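Local coordinates for phosphate-binding protein (PDB 5UB3) that probably serves as a periplasmic solute-binding receptor of the phosphonate-binding family, works as a pair with a diguanylate cyclase, and is seen here with bound chloride, at residues D92-F97 with V203-P208; S123-L128 with A180-D185; E65-A70 with A207-A212; P130-L135 with V272-D277. All blocks are in the same frame, centred on the assembly; numbering follows the deposited sequence.

The four contacts lie within a two-lobed periplasmic binding protein fold. Contacts 1 and 3 share Ala207 and Pro208, and Val209 N of contact 3 lies 2.9 Å from Phe93 O of contact 1, consistent with paired hinge strands between the lobes. Contact 2 is centred about 8 Å from the centre of contact 1, on the neighbouring strand 178-182. It meets contact 3 where two helices begin, with Thr124 OG1 2.6 Å from Thr66 OG1. Contact 4 uses the same helix 124-136 farther along, about 13 Å from contact 2 between centres, and reaches contact 1 through Glu133 OE2, 2.7 Å from His204 NE2.

Contact 1 (D92-F97 with V203-P208); sequences DFHTLF and VHRTAP
Leu96 and Arg205 sit opposite each other as a non-hydrogen-bonded pair where strands 95-97 and 203-205 run antiparallel at 171°, their axes 4.7 Å apart. One step on, Phe97 N donates to His204 O at 2.9 Å, and Phe97 O accepts from Val203 N at 2.8 Å. Val203 and His204 thus both face Phe97 in a classic beta bulge.

Beyond the bridges, Thr206 keeps the pairing going. Its N binds Thr95 O at 2.9 Å, while its OG1 accepts from Thr95 N at 3.0 Å. With OG1 between its own backbone N and carbonyl carbon (chi1 71°), the hydroxyl stands in for a main-chain acceptor and also donates to Ala207 O. Here strand 200-205 gives way to the link toward strand 209-217, a segment consistent with the interlobe hinge of this fold.

On the Leu96 and Arg205 face, the extended Arg205 brings NH1 to His94 NE2 at 2.9 Å. NH1 lies in the imidazole plane, yet ring and guanidinium are turned 50° apart and the bond is bent. Across the sheet, the Phe97 and His204 side chains extend alongside each other, with Phe97 CD1 3.9 Å from His204 CD2 and the rings steeply inclined. Thr206 CG2 meets the Phe97 ring at its edge, near CE1. Thr95 OG1 turns instead to Ser125 O of helix 124-136.

Contact 2 (S123-L128 with A180-D185); sequences STSGYL and ALSNVD
Ser182, whose CB rests against the Ser125 side chain, accepts from Asp185 N through OG at 2.7 Å. The return bond runs from Ser182 N to Asp185 OD2 at 3.0 Å, so the two residues form a capping box at the start of the short helix 183-186. Ser182 N reaches OD2 from above the carboxylate plane, 40° out of it. The other carboxylate oxygen, OD1, forms a salt bridge with Lys164; the Asp185 carboxylate is thus held at both oxygens.

Across from this box, helix 124-128 and strand 180-182 run roughly antiparallel, at 151°, with axes 6.3 Å apart. Ser125 carries much of the contact. Its OG lies between its own backbone N and carbonyl carbon (chi1 64°), 3.5 Å from Ser182 CB and 3.9 Å from Asp185 OD2. The hydroxyl therefore abuts the capping box without a bond to it.

The facing helix has its own cap: Ser123 OG takes a weak bond from Gly126 N at 2.8 Å. The first turn is wide, of pi type, and is closed by Leu128 N to Ser123 O at 2.9 Å. The N-termini of the two helices lie close together next to strand 178-182, in a buried part of the fold.

Toward the strand the contacts are fewer and mainly with backbone atoms. Ser125 O, which accepts from Thr95 OG1, also lies near Ala180 CB, and Gly126 CA is 4.2 Å from Ala180 O.

Contact 3 (E65-A70 with A207-A212); sequences ETTGAA and APVPRA
Thr67 makes both polar bonds of this contact. Its OG1 donates to Pro210 O at 2.5 Å, and its N gives a weak bond to Arg211 O at 3.3 Å. OG1 is held between the backbone N and carbonyl carbon of Thr67 (chi1 49°), which turns it to the Pro210 carbonyl. Both branches of Thr67 crowd that carbonyl, the methyl CG2 being 3.0 Å from Pro210 O, so the side chain is tightly placed and the very short OG1 bond is doubtful in its exact length.

Next to these bonds, Thr66 and Ala212 form an antiparallel non-hydrogen-bonded pair, their CA atoms 4.1 Å apart and their side chains diverging. CA-H...O contacts lie on both strands: Ala212 CA to Glu65 O and Thr66 CA to Arg211 O, each 3.3 Å. Ala212 CB adds a contact to Glu65 O at 3.4 Å. Strand 62-66 thus pairs with strand 209-217 just where the first turns into helix 67-75, and Leu265 and Leu268 of helix 259-277 pack on Thr67.

The acceptors are successive main-chain carbonyls, of Pro210 and Arg211, both met by the residue that opens the helix. The join therefore depends little on the side chains of segment 207-212.

Contact 4 (P130-L135 with V272-D277); sequences PMLELL and VQRVRD
Leu132 and Val275 mark the closest CA approach, 5.8 Å, where helices 130-135 and 272-277 cross at 78° with axes 9.2 Å apart. This is a steep helix-helix crossing in which the Val275 methyls pack on Met131, Leu132 and Leu135 of helix 124-136. Through it the C-terminal helix 259-277, which also packs on helix 67-75, is joined to the helix that begins beside Thr66.

The two methyls of Val275 divide the work. CG1, anti to the backbone N (chi1 170°), lies 4.0 Å from Met131 CB, whereas CG2 presses on the helix backbone at Leu132 N and touches Leu132 CB at 3.8 Å. Leu135 CD1 lies near Val275 CA and CG2.

Arg274 is exposed. Fully extended from CG to NE, it runs antiparallel to the Leu135 side chain, with its CG 3.9 Å from Leu135 CD1. Leu132 meets it at about a right angle, CD1 against Arg274 CD at 4.1 Å. One guanidinium face is covered by Leu135 CB, offset toward the rim of the group, and NH2 ends 3.8 Å from Leu135 O.

Contact 1 (D92-F97 with V203-P208)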
# COMPACT_ATOMS: atom_id res chain seq x y z
N ASP A 92 -5.99 -9.40 5.08
CA ASP A 92 -4.82 -8.89 5.83
C ASP A 92 -3.56 -9.17 5.07
O ASP A 92 -3.50 -10.02 4.16
CB ASP A 92 -4.69 -9.58 7.21
CG ASP A 92 -5.68 -9.07 8.24
OD1 ASP A 92 -6.58 -8.21 7.97
OD2 ASP A 92 -5.54 -9.50 9.42
N PHE A 93 -2.54 -8.43 5.44
CA PHE A 93 -1.20 -8.81 5.08
C PHE A 93 -0.20 -8.37 6.14
O PHE A 93 -0.57 -7.67 7.06
CB PHE A 93 -0.90 -8.37 3.65
CG PHE A 93 -0.70 -6.88 3.44
CD1 PHE A 93 -1.02 -5.91 4.40
CD2 PHE A 93 -0.15 -6.47 2.23
CE1 PHE A 93 -0.82 -4.57 4.16
CE2 PHE A 93 0.06 -5.11 1.96
CZ PHE A 93 -0.26 -4.17 2.94
N HIS A 94 1.07 -8.71 5.96
CA HIS A 94 2.12 -8.29 6.86
C HIS A 94 3.40 -8.16 6.12
O HIS A 94 3.47 -8.58 5.00
CB HIS A 94 2.31 -9.22 8.06
CG HIS A 94 2.65 -10.62 7.71
ND1 HIS A 94 1.70 -11.56 7.42
CD2 HIS A 94 3.85 -11.24 7.63
CE1 HIS A 94 2.29 -12.72 7.20
NE2 HIS A 94 3.59 -12.54 7.30
N THR A 95 4.36 -7.52 6.78
CA THR A 95 5.69 -7.35 6.22
C THR A 95 6.59 -8.48 6.67
O THR A 95 6.52 -8.92 7.82
CB THR A 95 6.23 -5.97 6.52
OG1 THR A 95 5.51 -5.04 5.70
CG2 THR A 95 7.71 -5.89 6.16
N LEU A 96 7.38 -8.98 5.73
CA LEU A 96 8.47 -9.87 6.07
C LEU A 96 9.80 -9.25 5.70
O LEU A 96 9.93 -8.48 4.73
CB LEU A 96 8.27 -11.24 5.47
CG LEU A 96 7.90 -11.45 4.02
CD1 LEU A 96 9.15 -11.16 3.24
CD2 LEU A 96 7.37 -12.86 3.70
N PHE A 97 10.78 -9.54 6.52
CA PHE A 97 12.14 -9.10 6.25
C PHE A 97 12.85 -10.33 5.79
O PHE A 97 12.73 -11.37 6.41
CB PHE A 97 12.80 -8.57 7.49
CG PHE A 97 12.26 -7.25 7.98
CD1 PHE A 97 11.05 -7.19 8.63
CD2 PHE A 97 12.99 -6.10 7.83
CE1 PHE A 97 10.56 -5.99 9.10
CE2 PHE A 97 12.51 -4.89 8.28
CZ PHE A 97 11.30 -4.84 8.95
N VAL A 203 13.69 -13.52 7.99
CA VAL A 203 14.23 -13.30 9.33
C VAL A 203 13.27 -12.65 10.32
O VAL A 203 13.55 -12.66 11.51
CB VAL A 203 15.61 -12.55 9.29
CG1 VAL A 203 16.60 -13.41 8.56
CG2 VAL A 203 15.51 -11.16 8.69
N HIS A 204 12.16 -12.09 9.86
CA HIS A 204 11.25 -11.44 10.76
C HIS A 204 9.92 -11.23 10.06
O HIS A 204 9.87 -11.00 8.83
CB HIS A 204 11.80 -10.11 11.17
CG HIS A 204 10.96 -9.42 12.20
ND1 HIS A 204 11.09 -9.69 13.54
CD2 HIS A 204 9.94 -8.55 12.08
CE1 HIS A 204 10.23 -8.96 14.22
NE2 HIS A 204 9.49 -8.28 13.36
N ARG A 205 8.88 -11.25 10.85
CA ARG A 205 7.52 -10.98 10.35
C ARG A 205 6.87 -9.96 11.23
O ARG A 205 7.01 -10.09 12.43
CB ARG A 205 6.67 -12.29 10.36
CG ARG A 205 7.12 -13.32 9.34
CD ARG A 205 6.26 -14.58 9.33
NE ARG A 205 6.65 -15.48 8.24
CZ ARG A 205 5.97 -15.72 7.09
NH1 ARG A 205 4.79 -15.17 6.82
NH2 ARG A 205 6.45 -16.59 6.18
N THR A 206 6.16 -8.97 10.66
CA THR A 206 5.38 -8.06 11.45
C THR A 206 4.01 -8.64 11.71
O THR A 206 3.64 -9.67 11.14
CB THR A 206 5.22 -6.67 10.76
OG1 THR A 206 4.33 -6.77 9.64
CG2 THR A 206 6.59 -6.11 10.30
N ALA A 207 3.27 -7.94 12.56
CA ALA A 207 1.85 -8.28 12.84
C ALA A 207 1.05 -7.94 11.60
O ALA A 207 1.45 -7.04 10.84
CB ALA A 207 1.32 -7.45 14.03
N PRO A 208 -0.07 -8.64 11.39
CA PRO A 208 -0.85 -8.34 10.17
C PRO A 208 -1.67 -7.12 10.38
O PRO A 208 -1.96 -6.75 11.50
CB PRO A 208 -1.73 -9.58 10.01
CG PRO A 208 -1.95 -9.99 11.43
CD PRO A 208 -0.59 -9.81 12.08

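Contact 2 (S123-L128 with A180-D185)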
# COMPACT_ATOMS: atom_id res chain seq x y z
N SER A 123 4.66 3.24 0.46
CA SER A 123 4.43 1.81 0.51
C SER A 123 4.14 1.34 1.92
O SER A 123 4.87 1.64 2.87
CB SER A 123 5.67 1.09 -0.02
OG SER A 123 5.62 -0.27 0.25
N THR A 124 3.07 0.60 2.09
CA THR A 124 2.71 0.05 3.42
C THR A 124 3.69 -1.02 3.84
O THR A 124 4.36 -0.89 4.84
CB THR A 124 1.27 -0.55 3.42
OG1 THR A 124 0.38 0.49 3.08
CG2 THR A 124 0.89 -1.03 4.76
N SER A 125 3.75 -2.09 3.07
CA SER A 125 4.49 -3.25 3.46
C SER A 125 5.97 -3.08 3.16
O SER A 125 6.78 -3.87 3.63
CB SER A 125 3.95 -4.49 2.73
OG SER A 125 4.13 -4.39 1.30
N GLY A 126 6.31 -2.10 2.32
CA GLY A 126 7.69 -1.90 1.88
C GLY A 126 8.33 -0.64 2.39
O GLY A 126 9.48 -0.33 2.01
N TYR A 127 7.65 0.08 3.27
CA TYR A 127 8.26 1.23 3.95
C TYR A 127 7.67 1.44 5.32
O TYR A 127 8.35 1.40 6.34
CB TYR A 127 8.13 2.53 3.10
CG TYR A 127 8.71 3.71 3.73
CD1 TYR A 127 10.08 3.90 3.76
CD2 TYR A 127 7.91 4.65 4.35
CE1 TYR A 127 10.63 5.03 4.35
CE2 TYR A 127 8.43 5.76 4.94
CZ TYR A 127 9.79 5.95 4.96
OH TYR A 127 10.30 7.04 5.57
N LEU A 128 6.38 1.65 5.35
CA LEU A 128 5.76 2.09 6.61
C LEU A 128 5.86 1.02 7.61
O LEU A 128 6.34 1.26 8.70
CB LEU A 128 4.30 2.53 6.39
CG LEU A 128 4.18 3.79 5.54
CD1 LEU A 128 2.77 3.99 4.96
CD2 LEU A 128 4.68 5.08 6.20
N ALA A 180 12.51 -5.82 2.54
CA ALA A 180 11.18 -5.86 3.15
C ALA A 180 10.17 -5.94 2.04
O ALA A 180 10.23 -5.20 1.11
CB ALA A 180 10.93 -4.67 4.02
N LEU A 181 9.26 -6.92 2.14
CA LEU A 181 8.11 -7.04 1.21
C LEU A 181 6.91 -7.58 1.99
O LEU A 181 7.12 -8.12 3.10
CB LEU A 181 8.44 -8.04 0.15
CG LEU A 181 9.45 -7.70 -0.93
CD1 LEU A 181 9.63 -8.91 -1.82
CD2 LEU A 181 8.98 -6.55 -1.77
N SER A 182 5.70 -7.53 1.40
CA SER A 182 4.53 -8.15 2.06
C SER A 182 4.65 -9.67 1.92
O SER A 182 5.30 -10.20 1.02
CB SER A 182 3.18 -7.75 1.42
OG SER A 182 3.01 -8.46 0.22
N ASN A 183 3.96 -10.37 2.79
CA ASN A 183 3.86 -11.81 2.70
C ASN A 183 3.23 -12.24 1.42
O ASN A 183 3.54 -13.25 0.91
CB ASN A 183 3.09 -12.34 3.87
CG ASN A 183 1.66 -11.86 3.88
OD1 ASN A 183 1.34 -10.67 3.78
ND2 ASN A 183 0.77 -12.81 3.97
N VAL A 184 2.38 -11.40 0.85
CA VAL A 184 1.75 -11.72 -0.44
C VAL A 184 2.72 -11.56 -1.59
O VAL A 184 2.81 -12.42 -2.52
CB VAL A 184 0.55 -10.82 -0.69
CG1 VAL A 184 -0.14 -11.21 -2.01
CG2 VAL A 184 -0.42 -10.91 0.46
N ASP A 185 3.48 -10.48 -1.53
CA ASP A 185 4.55 -10.25 -2.48
C ASP A 185 5.52 -11.40 -2.55
O ASP A 185 5.96 -11.76 -3.63
CB ASP A 185 5.37 -9.04 -2.07
CG ASP A 185 4.65 -7.75 -2.18
OD1 ASP A 185 3.69 -7.59 -2.95
OD2 ASP A 185 5.12 -6.84 -1.50

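Contact 3 (E65-A70 with A207-A212)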
# COMPACT_ATOMS: atom_id res chain seq x y z
N GLU A 65 -6.43 1.91 -2.03
CA GLU A 65 -4.99 1.94 -1.56
C GLU A 65 -4.75 0.91 -0.51
O GLU A 65 -5.70 0.47 0.18
CB GLU A 65 -4.68 3.26 -0.88
CG GLU A 65 -4.69 4.43 -1.80
CD GLU A 65 -3.59 4.42 -2.83
OE1 GLU A 65 -2.65 3.66 -2.72
OE2 GLU A 65 -3.73 5.23 -3.77
N THR A 66 -3.47 0.59 -0.30
CA THR A 66 -3.14 -0.24 0.82
C THR A 66 -3.33 0.61 2.06
O THR A 66 -3.30 1.79 1.97
CB THR A 66 -1.72 -0.72 0.73
OG1 THR A 66 -0.88 0.43 0.80
CG2 THR A 66 -1.50 -1.51 -0.63
N THR A 67 -3.54 -0.01 3.20
CA THR A 67 -3.96 0.71 4.37
C THR A 67 -3.00 1.75 4.93
O THR A 67 -3.45 2.74 5.45
CB THR A 67 -4.37 -0.28 5.45
OG1 THR A 67 -3.34 -1.26 5.59
CG2 THR A 67 -5.65 -0.95 5.04
N GLY A 68 -1.69 1.52 4.86
CA GLY A 68 -0.73 2.52 5.26
C GLY A 68 -0.81 3.81 4.44
O GLY A 68 -0.88 4.89 5.00
N ALA A 69 -0.73 3.70 3.12
CA ALA A 69 -0.94 4.84 2.21
C ALA A 69 -2.21 5.51 2.51
O ALA A 69 -2.35 6.75 2.49
CB ALA A 69 -0.91 4.38 0.76
N ALA A 70 -3.21 4.69 2.77
CA ALA A 70 -4.53 5.25 3.09
C ALA A 70 -4.47 6.15 4.30
O ALA A 70 -5.07 7.20 4.32
CB ALA A 70 -5.56 4.15 3.30
N ALA A 207 3.27 -7.94 12.56
CA ALA A 207 1.85 -8.28 12.84
C ALA A 207 1.05 -7.94 11.60
O ALA A 207 1.45 -7.04 10.84
CB ALA A 207 1.32 -7.45 14.03
N PRO A 208 -0.07 -8.64 11.39
CA PRO A 208 -0.85 -8.34 10.17
C PRO A 208 -1.67 -7.12 10.38
O PRO A 208 -1.96 -6.75 11.50
CB PRO A 208 -1.73 -9.58 10.01
CG PRO A 208 -1.95 -9.99 11.43
CD PRO A 208 -0.59 -9.81 12.08
N VAL A 209 -1.99 -6.46 9.28
CA VAL A 209 -2.91 -5.32 9.28
C VAL A 209 -3.88 -5.58 8.16
O VAL A 209 -3.58 -6.36 7.27
CB VAL A 209 -2.14 -3.98 9.05
CG1 VAL A 209 -1.15 -3.69 10.19
CG2 VAL A 209 -1.44 -4.01 7.73
N PRO A 210 -5.03 -4.88 8.15
CA PRO A 210 -5.85 -4.98 7.00
C PRO A 210 -5.10 -4.47 5.79
O PRO A 210 -4.38 -3.50 5.86
CB PRO A 210 -7.05 -4.11 7.28
CG PRO A 210 -6.85 -3.51 8.59
CD PRO A 210 -5.47 -3.85 9.09
N ARG A 211 -5.32 -5.17 4.72
CA ARG A 211 -4.59 -5.05 3.50
C ARG A 211 -4.89 -3.80 2.68
O ARG A 211 -3.99 -3.12 2.19
CB ARG A 211 -5.01 -6.28 2.72
CG ARG A 211 -4.50 -6.25 1.36
CD ARG A 211 -4.07 -7.59 0.91
NE ARG A 211 -3.21 -7.31 -0.20
CZ ARG A 211 -2.96 -8.16 -1.17
NH1 ARG A 211 -3.49 -9.39 -1.17
NH2 ARG A 211 -2.16 -7.76 -2.13
N ALA A 212 -6.17 -3.51 2.48
CA ALA A 212 -6.51 -2.38 1.59
C ALA A 212 -7.83 -1.83 1.96
O ALA A 212 -8.56 -2.47 2.72
CB ALA A 212 -6.49 -2.80 0.15

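Contact 4 (P130-L135 with V272-D277)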
# COMPACT_ATOMS: atom_id res chain seq x y z
N PRO A 130 7.75 -1.85 7.71
CA PRO A 130 9.08 -2.17 8.22
C PRO A 130 9.73 -1.05 9.07
O PRO A 130 10.41 -1.36 10.04
CB PRO A 130 9.91 -2.42 6.97
CG PRO A 130 9.12 -1.86 5.82
CD PRO A 130 7.66 -2.01 6.26
N MET A 131 9.55 0.21 8.69
CA MET A 131 10.14 1.28 9.47
C MET A 131 9.52 1.30 10.87
O MET A 131 10.18 1.52 11.86
CB MET A 131 9.96 2.67 8.85
CG MET A 131 10.82 2.95 7.66
SD MET A 131 12.58 2.85 8.05
CE MET A 131 12.99 4.58 7.97
N LEU A 132 8.21 1.09 10.93
CA LEU A 132 7.54 1.05 12.22
C LEU A 132 8.16 -0.05 13.06
O LEU A 132 8.41 0.17 14.23
CB LEU A 132 6.03 0.78 12.05
CG LEU A 132 5.25 0.69 13.32
CD1 LEU A 132 5.44 1.98 14.11
CD2 LEU A 132 3.79 0.45 12.95
N GLU A 133 8.38 -1.20 12.44
CA GLU A 133 8.94 -2.33 13.15
C GLU A 133 10.29 -1.99 13.75
O GLU A 133 10.60 -2.39 14.87
CB GLU A 133 9.02 -3.56 12.29
CG GLU A 133 9.06 -4.85 13.09
CD GLU A 133 7.69 -5.30 13.63
OE1 GLU A 133 6.71 -4.51 13.62
OE2 GLU A 133 7.66 -6.47 14.04
N LEU A 134 11.09 -1.26 13.02
CA LEU A 134 12.40 -0.93 13.49
C LEU A 134 12.27 0.04 14.64
O LEU A 134 12.98 -0.09 15.64
CB LEU A 134 13.27 -0.37 12.36
CG LEU A 134 13.62 -1.36 11.24
CD1 LEU A 134 14.47 -0.59 10.24
CD2 LEU A 134 14.29 -2.61 11.69
N LEU A 135 11.36 0.99 14.54
CA LEU A 135 11.15 1.91 15.62
C LEU A 135 10.78 1.20 16.93
O LEU A 135 11.37 1.49 17.99
CB LEU A 135 10.11 2.97 15.28
CG LEU A 135 10.53 4.08 14.36
CD1 LEU A 135 9.25 4.80 14.01
CD2 LEU A 135 11.51 5.10 14.92
N VAL A 272 1.91 4.73 11.53
CA VAL A 272 2.31 5.56 10.40
C VAL A 272 2.69 6.93 10.88
O VAL A 272 3.68 7.46 10.41
CB VAL A 272 1.18 5.64 9.33
CG1 VAL A 272 1.42 6.75 8.32
CG2 VAL A 272 1.03 4.28 8.66
N GLN A 273 1.89 7.52 11.80
CA GLN A 273 2.19 8.88 12.26
C GLN A 273 3.54 8.86 12.95
O GLN A 273 4.32 9.76 12.82
CB GLN A 273 1.13 9.41 13.25
CG GLN A 273 1.35 10.85 13.70
CD GLN A 273 1.29 11.80 12.51
OE1 GLN A 273 2.31 12.37 12.06
NE2 GLN A 273 0.12 11.88 11.96
N ARG A 274 3.78 7.82 13.70
CA ARG A 274 5.06 7.70 14.42
C ARG A 274 6.21 7.61 13.46
O ARG A 274 7.27 8.24 13.68
CB ARG A 274 5.02 6.48 15.29
CG ARG A 274 6.26 6.28 16.12
CD ARG A 274 6.15 4.97 16.87
NE ARG A 274 7.30 4.76 17.73
CZ ARG A 274 7.47 3.72 18.54
NH1 ARG A 274 6.58 2.72 18.63
NH2 ARG A 274 8.54 3.68 19.26
N VAL A 275 6.04 6.83 12.39
CA VAL A 275 7.06 6.76 11.35
C VAL A 275 7.30 8.16 10.75
O VAL A 275 8.45 8.63 10.57
CB VAL A 275 6.68 5.76 10.24
CG1 VAL A 275 7.66 5.88 9.05
CG2 VAL A 275 6.73 4.34 10.78
N ARG A 276 6.20 8.83 10.47
CA ARG A 276 6.28 10.15 9.89
C ARG A 276 6.94 11.15 10.83
O ARG A 276 7.72 11.99 10.40
CB ARG A 276 4.92 10.60 9.53
CG ARG A 276 4.41 9.93 8.28
CD ARG A 276 3.06 10.51 7.99
NE ARG A 276 3.22 11.88 7.49
CZ ARG A 276 2.31 12.83 7.60
NH1 ARG A 276 1.11 12.58 8.13
NH2 ARG A 276 2.59 14.05 7.12
N ASP A 277 6.61 11.06 12.10
CA ASP A 277 7.15 11.96 13.11
C ASP A 277 8.66 11.70 13.30
O ASP A 277 9.41 12.64 13.50
CB ASP A 277 6.33 11.84 14.39
CG ASP A 277 4.98 12.50 14.26
OD1 ASP A 277 4.79 13.27 13.29
OD2 ASP A 277 4.12 12.28 15.12